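Local coordinates for protein prephenate dehydratase:Amino acid-binding ACT (Brucella abortus, PDB 6VH5) that probably catalyses the conversion of prephenate to phenylpyruvate in phenylalanine biosynthesis and binds phenylalanine through its ACT domain, at residues Lys203-Arg208 / Gly267-Arg272; Thr218-Val223 / Arg289-Tyr294; Tyr231-Gly236 / Glu279-Phe284; Val242-Leu247 / Phe261-Glu266. One frame throughout, in Å; residues are numbered along the deposited sequence.

Contact 1: residues Lys203-Arg208 / Gly267-Arg272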
# COMPACT_ATOMS: atom_id res chain seq x y z
N LYS A 203 -16.53 13.81 14.94
CA LYS A 203 -15.63 13.28 15.94
C LYS A 203 -16.42 12.66 17.09
O LYS A 203 -17.45 13.18 17.52
CB LYS A 203 -14.73 14.40 16.46
CG LYS A 203 -14.11 14.21 17.85
CD LYS A 203 -13.47 15.53 18.33
CE LYS A 203 -12.64 15.36 19.60
NZ LYS A 203 -11.68 16.47 19.81
N GLN A 204 -15.96 11.49 17.52
CA GLN A 204 -16.57 10.80 18.65
C GLN A 204 -15.48 9.96 19.29
O GLN A 204 -14.89 9.11 18.62
CB GLN A 204 -17.74 9.91 18.21
CG GLN A 204 -18.21 8.90 19.27
CD GLN A 204 -17.63 7.50 19.08
OE1 GLN A 204 -17.39 7.05 17.95
NE2 GLN A 204 -17.39 6.80 20.18
N TRP A 205 -15.24 10.19 20.57
CA TRP A 205 -14.25 9.43 21.31
C TRP A 205 -14.95 8.38 22.15
O TRP A 205 -15.99 8.65 22.77
CB TRP A 205 -13.43 10.37 22.19
CG TRP A 205 -12.41 11.17 21.43
CD1 TRP A 205 -12.25 11.22 20.07
CD2 TRP A 205 -11.36 11.99 21.99
NE1 TRP A 205 -11.18 12.03 19.75
CE2 TRP A 205 -10.62 12.51 20.91
CE3 TRP A 205 -10.99 12.32 23.30
CZ2 TRP A 205 -9.53 13.35 21.10
CZ3 TRP A 205 -9.90 13.16 23.49
CH2 TRP A 205 -9.18 13.67 22.39
N ALA A 206 -14.36 7.19 22.22
CA ALA A 206 -14.84 6.18 23.15
C ALA A 206 -14.60 6.67 24.57
O ALA A 206 -13.69 7.47 24.83
CB ALA A 206 -14.14 4.85 22.92
N ALA A 207 -15.45 6.23 25.49
CA ALA A 207 -15.31 6.65 26.88
C ALA A 207 -14.04 6.05 27.49
O ALA A 207 -13.61 4.96 27.12
CB ALA A 207 -16.53 6.24 27.70
N ARG A 208 -13.45 6.79 28.43
CA ARG A 208 -12.23 6.35 29.10
C ARG A 208 -12.45 5.03 29.83
O ARG A 208 -13.42 4.90 30.58
CB ARG A 208 -11.77 7.43 30.08
CG ARG A 208 -10.52 7.05 30.90
CD ARG A 208 -10.11 8.25 31.72
NE ARG A 208 -11.05 8.58 32.78
CZ ARG A 208 -11.88 9.62 32.72
NH1 ARG A 208 -11.87 10.41 31.66
NH2 ARG A 208 -12.71 9.88 33.72
N GLY A 267 -4.38 3.03 24.66
CA GLY A 267 -4.61 3.96 25.74
C GLY A 267 -5.60 5.03 25.31
O GLY A 267 -5.88 5.22 24.13
N HIS A 268 -6.15 5.70 26.31
CA HIS A 268 -7.10 6.80 26.21
C HIS A 268 -6.44 8.11 26.64
O HIS A 268 -5.68 8.12 27.61
CB HIS A 268 -8.32 6.52 27.08
CG HIS A 268 -9.46 7.46 26.83
ND1 HIS A 268 -9.45 8.77 27.25
CD2 HIS A 268 -10.64 7.28 26.18
CE1 HIS A 268 -10.58 9.36 26.88
NE2 HIS A 268 -11.31 8.47 26.24
N PRO A 269 -6.69 9.21 25.93
CA PRO A 269 -5.98 10.47 26.24
C PRO A 269 -6.21 11.01 27.65
O PRO A 269 -5.42 11.84 28.12
CB PRO A 269 -6.51 11.45 25.18
CG PRO A 269 -6.95 10.57 24.06
CD PRO A 269 -7.50 9.33 24.71
N GLU A 270 -7.29 10.60 28.32
CA GLU A 270 -7.56 11.03 29.68
C GLU A 270 -6.89 10.17 30.75
O GLU A 270 -6.88 10.57 31.92
CB GLU A 270 -9.08 11.09 29.89
CG GLU A 270 -9.65 12.45 29.50
CD GLU A 270 -11.06 12.37 28.95
OE1 GLU A 270 -11.87 11.59 29.47
OE2 GLU A 270 -11.34 13.10 27.97
N GLU A 271 -6.34 9.01 30.40
CA GLU A 271 -5.56 8.26 31.37
C GLU A 271 -4.28 9.03 31.68
O GLU A 271 -3.62 9.54 30.78
CB GLU A 271 -5.21 6.87 30.85
CG GLU A 271 -6.35 5.87 30.92
CD GLU A 271 -6.04 4.56 30.21
OE1 GLU A 271 -5.30 3.72 30.78
OE2 GLU A 271 -6.53 4.38 29.08
N ARG A 272 -3.92 9.05 32.97
CA ARG A 272 -2.77 9.85 33.39
C ARG A 272 -1.52 9.47 32.62
O ARG A 272 -0.78 10.35 32.14
CB ARG A 272 -2.53 9.69 34.89
CG ARG A 272 -1.49 10.64 35.42
CD ARG A 272 -1.79 12.06 34.96
NE ARG A 272 -0.97 13.06 35.64
CZ ARG A 272 -0.82 14.31 35.21
NH1 ARG A 272 -1.41 14.69 34.09
NH2 ARG A 272 -0.06 15.16 35.89

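Contact 2: residues Thr218-Val223 / Arg289-Tyr294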
# COMPACT_ATOMS: atom_id res chain seq x y z
N THR A 218 -5.15 6.91 17.74
CA THR A 218 -4.35 7.05 16.54
C THR A 218 -4.05 8.52 16.34
O THR A 218 -4.95 9.35 16.49
CB THR A 218 -5.07 6.47 15.32
OG1 THR A 218 -5.21 5.04 15.45
CG2 THR A 218 -4.30 6.78 14.04
N PHE A 219 -2.79 8.84 16.05
CA PHE A 219 -2.40 10.22 15.88
C PHE A 219 -1.23 10.31 14.90
O PHE A 219 -0.55 9.33 14.63
CB PHE A 219 -2.02 10.87 17.22
CG PHE A 219 -0.88 10.18 17.94
CD1 PHE A 219 0.43 10.60 17.78
CD2 PHE A 219 -1.12 9.10 18.78
CE1 PHE A 219 1.47 9.98 18.45
CE2 PHE A 219 -0.09 8.47 19.44
CZ PHE A 219 1.21 8.90 19.28
N VAL A 220 -1.02 11.52 14.39
CA VAL A 220 0.14 11.85 13.58
C VAL A 220 0.91 12.95 14.29
O VAL A 220 0.35 13.73 15.06
CB VAL A 220 -0.23 12.28 12.14
CG1 VAL A 220 -0.78 11.10 11.37
CG2 VAL A 220 -1.24 13.44 12.15
N PHE A 221 2.21 13.02 14.00
CA PHE A 221 3.07 14.07 14.54
C PHE A 221 4.28 14.20 13.62
O PHE A 221 4.63 13.28 12.88
CB PHE A 221 3.52 13.77 15.98
CG PHE A 221 4.34 12.49 16.13
CD1 PHE A 221 5.71 12.50 16.00
CD2 PHE A 221 3.71 11.28 16.39
CE1 PHE A 221 6.45 11.34 16.12
CE2 PHE A 221 4.44 10.10 16.53
CZ PHE A 221 5.81 10.12 16.38
N ARG A 222 4.91 15.37 13.67
CA ARG A 222 6.09 15.67 12.86
C ARG A 222 7.33 15.92 13.73
O ARG A 222 7.25 16.57 14.77
CB ARG A 222 5.83 16.88 11.97
CG ARG A 222 4.78 16.61 10.93
CD ARG A 222 4.30 17.85 10.26
NE ARG A 222 3.21 17.54 9.35
CZ ARG A 222 2.98 18.21 8.23
NH1 ARG A 222 3.76 19.22 7.91
NH2 ARG A 222 1.97 17.85 7.45
N VAL A 223 8.48 15.43 13.26
CA VAL A 223 9.78 15.75 13.83
C VAL A 223 10.73 16.17 12.71
O VAL A 223 10.48 15.95 11.53
CB VAL A 223 10.41 14.59 14.63
CG1 VAL A 223 9.57 14.27 15.85
CG2 VAL A 223 10.61 13.36 13.75
N ARG A 289 -1.70 15.73 16.02
CA ARG A 289 -3.11 15.67 15.71
C ARG A 289 -3.64 14.29 16.06
O ARG A 289 -3.17 13.28 15.52
CB ARG A 289 -3.33 15.95 14.22
CG ARG A 289 -4.56 16.74 13.89
CD ARG A 289 -4.70 16.85 12.38
NE ARG A 289 -6.00 16.39 11.90
CZ ARG A 289 -6.31 16.30 10.61
NH1 ARG A 289 -5.41 16.62 9.69
NH2 ARG A 289 -7.52 15.89 10.24
N ILE A 290 -4.63 14.23 16.94
CA ILE A 290 -5.28 12.97 17.27
C ILE A 290 -6.35 12.68 16.21
O ILE A 290 -7.29 13.46 16.03
CB ILE A 290 -5.89 13.00 18.67
CG1 ILE A 290 -4.78 13.04 19.73
CG2 ILE A 290 -6.80 11.80 18.87
CD1 ILE A 290 -5.29 13.00 21.15
N LEU A 291 -6.20 11.55 15.51
CA LEU A 291 -7.12 11.20 14.44
C LEU A 291 -8.26 10.29 14.89
O LEU A 291 -9.26 10.16 14.17
CB LEU A 291 -6.36 10.55 13.29
CG LEU A 291 -5.34 11.46 12.61
CD1 LEU A 291 -4.63 10.71 11.49
CD2 LEU A 291 -6.06 12.70 12.08
N GLY A 292 -8.17 9.72 16.09
CA GLY A 292 -9.25 8.91 16.59
C GLY A 292 -9.00 8.24 17.93
O GLY A 292 -7.84 7.97 18.30
N VAL A 293 -10.08 7.98 18.66
CA VAL A 293 -10.04 7.32 19.97
C VAL A 293 -11.18 6.32 19.98
O VAL A 293 -12.36 6.71 20.04
CB VAL A 293 -10.20 8.31 21.13
CG1 VAL A 293 -10.16 7.56 22.45
CG2 VAL A 293 -9.14 9.40 21.06
N TYR A 294 -10.86 5.03 19.89
CA TYR A 294 -11.87 4.03 19.55
C TYR A 294 -11.60 2.71 20.27
O TYR A 294 -10.48 2.41 20.69
CB TYR A 294 -11.93 3.82 18.03
CG TYR A 294 -10.59 3.60 17.33
CD1 TYR A 294 -10.22 2.33 16.90
CD2 TYR A 294 -9.73 4.66 17.07
CE1 TYR A 294 -9.01 2.12 16.25
CE2 TYR A 294 -8.51 4.45 16.42
CZ TYR A 294 -8.17 3.18 16.01
OH TYR A 294 -6.97 2.97 15.35

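Contact 3: residues Tyr231-Gly236 / Glu279-Phe284. With EDO (1,2-ethanediol), chain F.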
# COMPACT_ATOMS: atom_id res chain seq x y z
N TYR A 231 13.42 9.11 18.63
CA TYR A 231 13.71 8.63 19.99
C TYR A 231 13.14 9.55 21.06
O TYR A 231 12.53 9.09 22.03
CB TYR A 231 15.23 8.50 20.16
CG TYR A 231 15.67 7.81 21.42
CD1 TYR A 231 15.55 6.43 21.57
CD2 TYR A 231 16.26 8.52 22.46
CE1 TYR A 231 15.98 5.78 22.72
CE2 TYR A 231 16.70 7.88 23.62
CZ TYR A 231 16.56 6.52 23.74
OH TYR A 231 16.98 5.89 24.89
N LYS A 232 13.35 10.87 20.92
CA LYS A 232 12.77 11.82 21.86
C LYS A 232 11.25 11.72 21.90
O LYS A 232 10.65 11.79 22.98
CB LYS A 232 13.19 13.24 21.49
CG LYS A 232 14.71 13.47 21.51
CD LYS A 232 15.30 13.38 22.93
CE LYS A 232 16.78 13.76 22.95
NZ LYS A 232 17.52 13.28 24.19
N ALA A 233 10.61 11.58 20.74
CA ALA A 233 9.15 11.58 20.70
C ALA A 233 8.56 10.34 21.36
O ALA A 233 7.50 10.41 21.98
CB ALA A 233 8.68 11.72 19.25
N LEU A 234 9.25 9.20 21.26
CA LEU A 234 8.80 7.96 21.89
C LEU A 234 9.16 7.89 23.38
O LEU A 234 8.64 7.01 24.08
CB LEU A 234 9.43 6.76 21.16
CG LEU A 234 9.09 6.59 19.69
CD1 LEU A 234 9.74 5.36 19.12
CD2 LEU A 234 7.60 6.46 19.59
N GLY A 235 10.03 8.78 23.86
CA GLY A 235 10.51 8.68 25.23
C GLY A 235 9.39 8.62 26.26
O GLY A 235 9.49 7.89 27.25
N GLY A 236 8.33 9.38 26.03
CA GLY A 236 7.26 9.45 27.01
C GLY A 236 6.45 8.18 27.08
O GLY A 236 6.02 7.76 28.15
N GLU A 279 2.07 14.60 26.56
CA GLU A 279 2.64 15.89 26.94
C GLU A 279 4.12 15.94 26.62
O GLU A 279 4.63 16.96 26.15
CB GLU A 279 2.42 16.15 28.43
CG GLU A 279 2.99 17.48 28.88
CD GLU A 279 2.75 17.76 30.36
OE1 GLU A 279 2.46 16.81 31.13
OE2 GLU A 279 2.82 18.95 30.75
N GLU A 280 4.83 14.85 26.89
CA GLU A 280 6.24 14.78 26.52
C GLU A 280 6.39 14.77 25.00
O GLU A 280 7.32 15.38 24.46
CB GLU A 280 6.87 13.55 27.16
CG GLU A 280 8.36 13.46 27.05
CD GLU A 280 8.93 12.46 28.04
OE1 GLU A 280 8.38 12.38 29.16
OE2 GLU A 280 9.92 11.77 27.70
N LEU A 281 5.48 14.09 24.31
CA LEU A 281 5.52 14.08 22.85
C LEU A 281 5.37 15.49 22.29
O LEU A 281 6.05 15.87 21.34
CB LEU A 281 4.42 13.17 22.32
CG LEU A 281 4.27 13.08 20.80
CD1 LEU A 281 5.33 12.17 20.24
CD2 LEU A 281 2.86 12.64 20.37
N ARG A 282 4.52 16.31 22.93
CA ARG A 282 4.29 17.67 22.44
C ARG A 282 5.51 18.56 22.59
O ARG A 282 5.68 19.51 21.82
CB ARG A 282 3.10 18.30 23.17
CG ARG A 282 1.75 17.95 22.57
CD ARG A 282 0.61 18.51 23.41
NE ARG A 282 -0.24 17.46 23.97
CZ ARG A 282 -1.30 16.95 23.34
NH1 ARG A 282 -2.03 16.00 23.91
NH2 ARG A 282 -1.62 17.38 22.13
N PHE A 283 6.37 18.29 23.58
CA PHE A 283 7.57 19.11 23.71
C PHE A 283 8.55 18.82 22.58
O PHE A 283 9.30 19.70 22.15
CB PHE A 283 8.25 18.88 25.06
CG PHE A 283 9.52 19.68 25.27
CD1 PHE A 283 9.46 21.03 25.60
CD2 PHE A 283 10.77 19.09 25.13
CE1 PHE A 283 10.62 21.77 25.79
CE2 PHE A 283 11.93 19.84 25.31
CZ PHE A 283 11.85 21.18 25.65
N PHE A 284 8.54 17.59 22.09
CA PHE A 284 9.52 17.09 21.15
C PHE A 284 8.99 17.01 19.72
O PHE A 284 9.69 16.47 18.85
CB PHE A 284 10.02 15.72 21.61
CG PHE A 284 10.90 15.77 22.84
CD1 PHE A 284 12.15 16.38 22.81
CD2 PHE A 284 10.48 15.19 24.04
CE1 PHE A 284 12.96 16.42 23.94
CE2 PHE A 284 11.29 15.21 25.17
CZ PHE A 284 12.53 15.83 25.12
C1 EDO F . 15.93 7.03 16.50
O1 EDO F . 15.63 8.42 16.66
C2 EDO F . 17.31 6.78 15.89
O2 EDO F . 18.06 7.99 15.69
O HOH W 1 11.76 11.80 25.80

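Contact 4: residues Val242-Leu247 / Phe261-Glu266. With PHE (phenylalanine), chain E; PHE (phenylalanine), chain J; EDO (1,2-ethanediol), chain K.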
# COMPACT_ATOMS: atom_id res chain seq x y z
N VAL A 242 3.12 2.90 27.99
CA VAL A 242 2.14 2.99 26.91
C VAL A 242 2.65 2.13 25.76
O VAL A 242 3.73 2.39 25.21
CB VAL A 242 1.94 4.44 26.45
CG1 VAL A 242 0.82 4.51 25.43
CG2 VAL A 242 1.68 5.35 27.62
N ASN A 243 1.88 1.10 25.39
CA ASN A 243 2.26 0.22 24.29
C ASN A 243 1.85 0.85 22.97
O ASN A 243 0.69 1.25 22.81
CB ASN A 243 1.63 -1.16 24.45
CG ASN A 243 2.34 -2.25 23.60
OD1 ASN A 243 3.56 -2.25 23.44
ND2 ASN A 243 1.54 -3.16 23.04
N MET A 244 2.80 0.96 22.05
CA MET A 244 2.55 1.42 20.70
C MET A 244 2.49 0.21 19.77
O MET A 244 3.38 -0.65 19.81
CB MET A 244 3.64 2.39 20.27
CG MET A 244 3.44 3.03 18.92
SD MET A 244 4.67 4.31 18.60
CE MET A 244 4.15 5.58 19.76
N THR A 245 1.44 0.12 18.94
CA THR A 245 1.24 -1.06 18.11
C THR A 245 1.32 -0.76 16.62
O THR A 245 1.27 -1.70 15.82
CB THR A 245 -0.10 -1.72 18.41
OG1 THR A 245 -1.18 -0.85 18.04
CG2 THR A 245 -0.23 -2.05 19.88
N LYS A 246 1.45 0.50 16.22
CA LYS A 246 1.64 0.81 14.81
C LYS A 246 2.46 2.09 14.71
O LYS A 246 2.26 3.03 15.49
CB LYS A 246 0.29 0.96 14.10
CG LYS A 246 0.38 1.09 12.59
CD LYS A 246 -1.01 1.26 12.00
CE LYS A 246 -0.95 1.52 10.50
NZ LYS A 246 -0.42 0.35 9.78
N LEU A 247 3.38 2.12 13.75
CA LEU A 247 4.21 3.31 13.56
C LEU A 247 4.77 3.29 12.15
O LEU A 247 5.39 2.31 11.74
CB LEU A 247 5.34 3.36 14.61
CG LEU A 247 6.20 4.64 14.64
CD1 LEU A 247 5.31 5.88 14.82
CD2 LEU A 247 7.26 4.57 15.77
N PHE A 261 4.85 10.98 11.11
CA PHE A 261 4.66 9.64 11.63
C PHE A 261 3.17 9.41 11.88
O PHE A 261 2.45 10.31 12.32
CB PHE A 261 5.44 9.40 12.95
CG PHE A 261 6.92 9.16 12.74
CD1 PHE A 261 7.41 7.86 12.58
CD2 PHE A 261 7.81 10.23 12.67
CE1 PHE A 261 8.76 7.62 12.36
CE2 PHE A 261 9.16 10.00 12.44
CZ PHE A 261 9.64 8.70 12.29
N TYR A 262 2.74 8.19 11.57
CA TYR A 262 1.39 7.73 11.85
C TYR A 262 1.50 6.67 12.93
O TYR A 262 2.30 5.74 12.80
CB TYR A 262 0.73 7.18 10.57
CG TYR A 262 -0.70 6.71 10.69
CD1 TYR A 262 -1.75 7.47 10.17
CD2 TYR A 262 -1.00 5.47 11.26
CE1 TYR A 262 -3.07 7.02 10.24
CE2 TYR A 262 -2.31 5.02 11.35
CZ TYR A 262 -3.34 5.80 10.84
OH TYR A 262 -4.64 5.35 10.94
N ALA A 263 0.71 6.80 14.00
CA ALA A 263 0.91 5.93 15.15
C ALA A 263 -0.41 5.55 15.80
O ALA A 263 -1.36 6.34 15.82
CB ALA A 263 1.80 6.62 16.20
N ASP A 264 -0.46 4.31 16.30
CA ASP A 264 -1.52 3.82 17.17
C ASP A 264 -0.89 3.48 18.52
O ASP A 264 0.17 2.84 18.56
CB ASP A 264 -2.19 2.56 16.61
CG ASP A 264 -2.88 2.75 15.25
OD1 ASP A 264 -2.96 3.89 14.72
OD2 ASP A 264 -3.36 1.73 14.72
N ILE A 265 -1.53 3.89 19.62
CA ILE A 265 -1.16 3.43 20.95
C ILE A 265 -2.40 2.82 21.59
O ILE A 265 -3.54 3.10 21.20
CB ILE A 265 -0.58 4.55 21.87
CG1 ILE A 265 -1.61 5.66 22.06
CG2 ILE A 265 0.73 5.13 21.34
CD1 ILE A 265 -1.12 6.77 22.91
N GLU A 266 -2.16 1.95 22.56
CA GLU A 266 -3.22 1.35 23.37
C GLU A 266 -3.35 2.20 24.63
O GLU A 266 -2.51 2.15 25.53
CB GLU A 266 -2.90 -0.11 23.67
CG GLU A 266 -2.83 -0.94 22.38
CD GLU A 266 -2.50 -2.41 22.58
OE1 GLU A 266 -1.71 -2.75 23.49
OE2 GLU A 266 -3.05 -3.23 21.81
N PHE E . 4.82 -2.28 21.11
CA PHE E . 6.27 -2.12 21.10
C PHE E . 6.65 -0.79 21.70
O PHE E . 5.76 0.01 22.02
CB PHE E . 6.85 -2.24 19.69
CG PHE E . 6.11 -1.42 18.64
CD1 PHE E . 5.29 -2.04 17.72
CD2 PHE E . 6.26 -0.04 18.58
CE1 PHE E . 4.62 -1.29 16.75
CE2 PHE E . 5.60 0.71 17.63
CZ PHE E . 4.77 0.08 16.71
OXT PHE E . 7.85 -0.50 21.84
N PHE J . 15.42 10.89 11.10
CA PHE J . 14.88 11.05 12.45
C PHE J . 15.61 10.20 13.48
O PHE J . 15.16 10.11 14.63
CB PHE J . 13.39 10.73 12.47
CG PHE J . 13.02 9.46 11.72
CD1 PHE J . 12.47 9.54 10.45
CD2 PHE J . 13.20 8.22 12.30
CE1 PHE J . 12.13 8.38 9.75
CE2 PHE J . 12.86 7.06 11.61
CZ PHE J . 12.32 7.14 10.34
OXT PHE J . 16.64 9.58 13.20
C1 EDO K . 8.25 3.18 22.43
O1 EDO K . 8.78 1.84 22.46
C2 EDO K . 6.88 3.26 23.11
O2 EDO K . 6.55 2.07 23.85
O HOH W 2 -0.51 0.43 26.75
O HOH W 3 -2.50 -0.91 15.76

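Contact 1: residues Lys203-Arg208 / Gly267-Arg272
R208 lies across the imidazole of H268, and its side chain runs on to E270. Its CA sits over one ring face, a CH-pi contact 3.6 Å from the ring centroid. CB of R208 stays above the same ring, 3.9 Å from H268 ND1. CG is anti to the backbone N (chi1 177°), which sends the chain onward past the ring. CD then packs on the CB of E270. A bend at chi3 turns the guanidinium, and R208 NH1 makes a salt bridge of 2.5 Å with E270 OE1. The carboxylate carbon lies at the guanidinium edge, in its plane, and the two planar groups are 61° apart.

The H268 ring is held on several sides. H268 NE2 donates to the backbone O of A206 (2.9 Å) and the acceptor lies in the ring plane, but the bond is bent, 135° at the hydrogen. H268 ND1 accepts from the N of E270 in the same segment (3.0 Å), within a type I turn from H268 to E271. CD of P269 lies over the rim of the opposite face. P269 also touches W205, CG to CZ3 4.0 Å, and both side chains reach V293 of strand 286-295.

With NE2 donating and ND1 accepting, H268 is consistent with a neutral imidazole protonated on NE2. Its rotation is fixed from both nitrogens, while the ion pair of R208 and E270 lies at the surface.

Contact 2: residues Thr218-Val223 / Arg289-Tyr294
Strands 215-224 and 286-295 are antiparallel neighbours in the four-stranded sheet of the ACT domain, and a classic beta bulge interrupts their pairing. L291 and G292 both face T218. The O of T218 accepts from two donors, L291 N at 2.7 Å and G292 N at 3.3 Å, and both reach it from the same face of its carbonyl plane. T218 N returns a bond to G292 O. Beyond the bulge, V220 and R289 form a hydrogen-bonded pair, with V220 N to R289 O at 3.0 Å. Between the bulge and this pair, F219 and I290 form a non-hydrogen-bonded pair.

T218 also uses its side chain. OG1 lies beside the backbone N (chi1 -67°), where the hydroxyl of Y294 donates to it, Y294 OH to T218 OG1 2.7 Å. OG1 sits at the edge of the tyrosine ring, near its plane. The same OG1 is bonded to D264 of strand 258-266, which links three strands at one hydroxyl.

V220 CG2 lies alongside CB of R289 at 3.9 Å, and V220 CG1 meets CD1 of L291 at 3.9 Å. CD2 of L291 lies over one face of the R289 guanidinium, toward its rim; R289 NH1 bonds to the O of P91. F219 points to the other sheet face, its CB 4.3 Å from CG1 of I290.

This antiparallel pairing of the first and last strands belongs to the beta-alpha-beta-beta-alpha-beta fold of ACT domains.

Contact 3: residues Tyr231-Gly236 / Glu279-Phe284
The ring of F284 is covered on both faces. CB of K232 lies over one, 3.9 Å from the centroid and 25° off the ring normal, a CH-pi contact. CD2 of F283 lies over the centre of the opposite face. At the ring edge, in plane, is CG of E280. The ring of F284 takes this place because its CG is beside the backbone N (chi1 -71°). The lysine chain crosses the ring obliquely before its end leads away; K232 CD is 4.0 Å from F284 CE1.

The small residues A233, G235 and G236 lie where the helices come close. The axes of segments 231-236 and 279-283 approach to 7.5 Å, at 163° between their directions. A233 CB touches CD1 of L281 at 3.5 Å. That methyl also packs on the O of A233. A233 and L281 in turn rest on F221 and F219 of strand 215-224, so this line of contact faces the sheet.

E280 reaches over the two glycines. Its CG is anti to the backbone N and the chain stays extended, which carries the carboxylate to G235 and G236. E280 OE2 comes 3.3 Å from G236 N, but the angle is too poor for a hydrogen bond. A water instead bridges the helices. It donates to the O of K232 and to OE2 of E280, at 2.6 Å to the latter.

Y231 faces the second subunit, where its ring stacks on Y231 of that chain. Two antiparallel helices packed side by side on one face of a four-stranded antiparallel sheet are typical of the ferredoxin-like beta-alpha-beta-beta-alpha-beta fold of ACT domains.

Contact 4: residues Val242-Leu247 / Phe261-Glu266
N243 and M244 grip a bound phenylalanine in the beta hairpin 243-251/258-266 of the ACT domain, where M244 pairs with I265 and E266 N donates to N243 O. The ligand N donates to N243 OD1 (2.6 Å) and to M244 O (2.5 Å). M244 N donates to the ligand carboxylate O at 3.1 Å. The M244 side chain packs against one corner of the ligand ring, its CG 3.4 Å from the ligand CE2. L230 and N225 of the second subunit also bond the amino acid, so the site spans the dimer interface.

Behind these groups lies a second shell. N243 ND2 makes a weak bond to E266 OE1, consistent with the amide being turned with OD1 toward the ligand. The two side chains lie alongside each other, and E266 OE2 is salt-bridged to R300. M244 CE packs on CG2 of I265 at 3.8 Å.

Further along is a classic bulge, with T245 and K246 both facing D264. T245 N donates to D264 O, and D264 N to K246 O from above the carbonyl plane. The K246 chain runs beside D264 and past the Y262 ring, but its NZ is salt-bridged to E76. D264 OD1 bonds to T218 and OD2 is salt-bridged to R195.

L247 CD1 touches F261, which belongs to the other phenylalanine site. There CZ of F261 meets CD1 of the second bound phenylalanine at 3.5 Å.

From the N terminus, residues 203-208 come first, in the loop after strand 193-200, and pair with 267-272 in contact 1. Strand 215-224 follows and closes contact 2 only at the last strand, 286-295, so contacts 1 and 2 cross. They touch through W205, H268 and V293. Contact 3 joins helix 229-240 to helix 272-283. It nests inside contact 2 and also crosses contact 1. Contact 4, the hairpin, is innermost and nests inside the other three. Contacts 2 and 4 share one sheet, joined by T218 and D264. The helices of contact 3 cover that sheet through F219, F221 and M244. Contacts 3 and 4 both touch the second subunit.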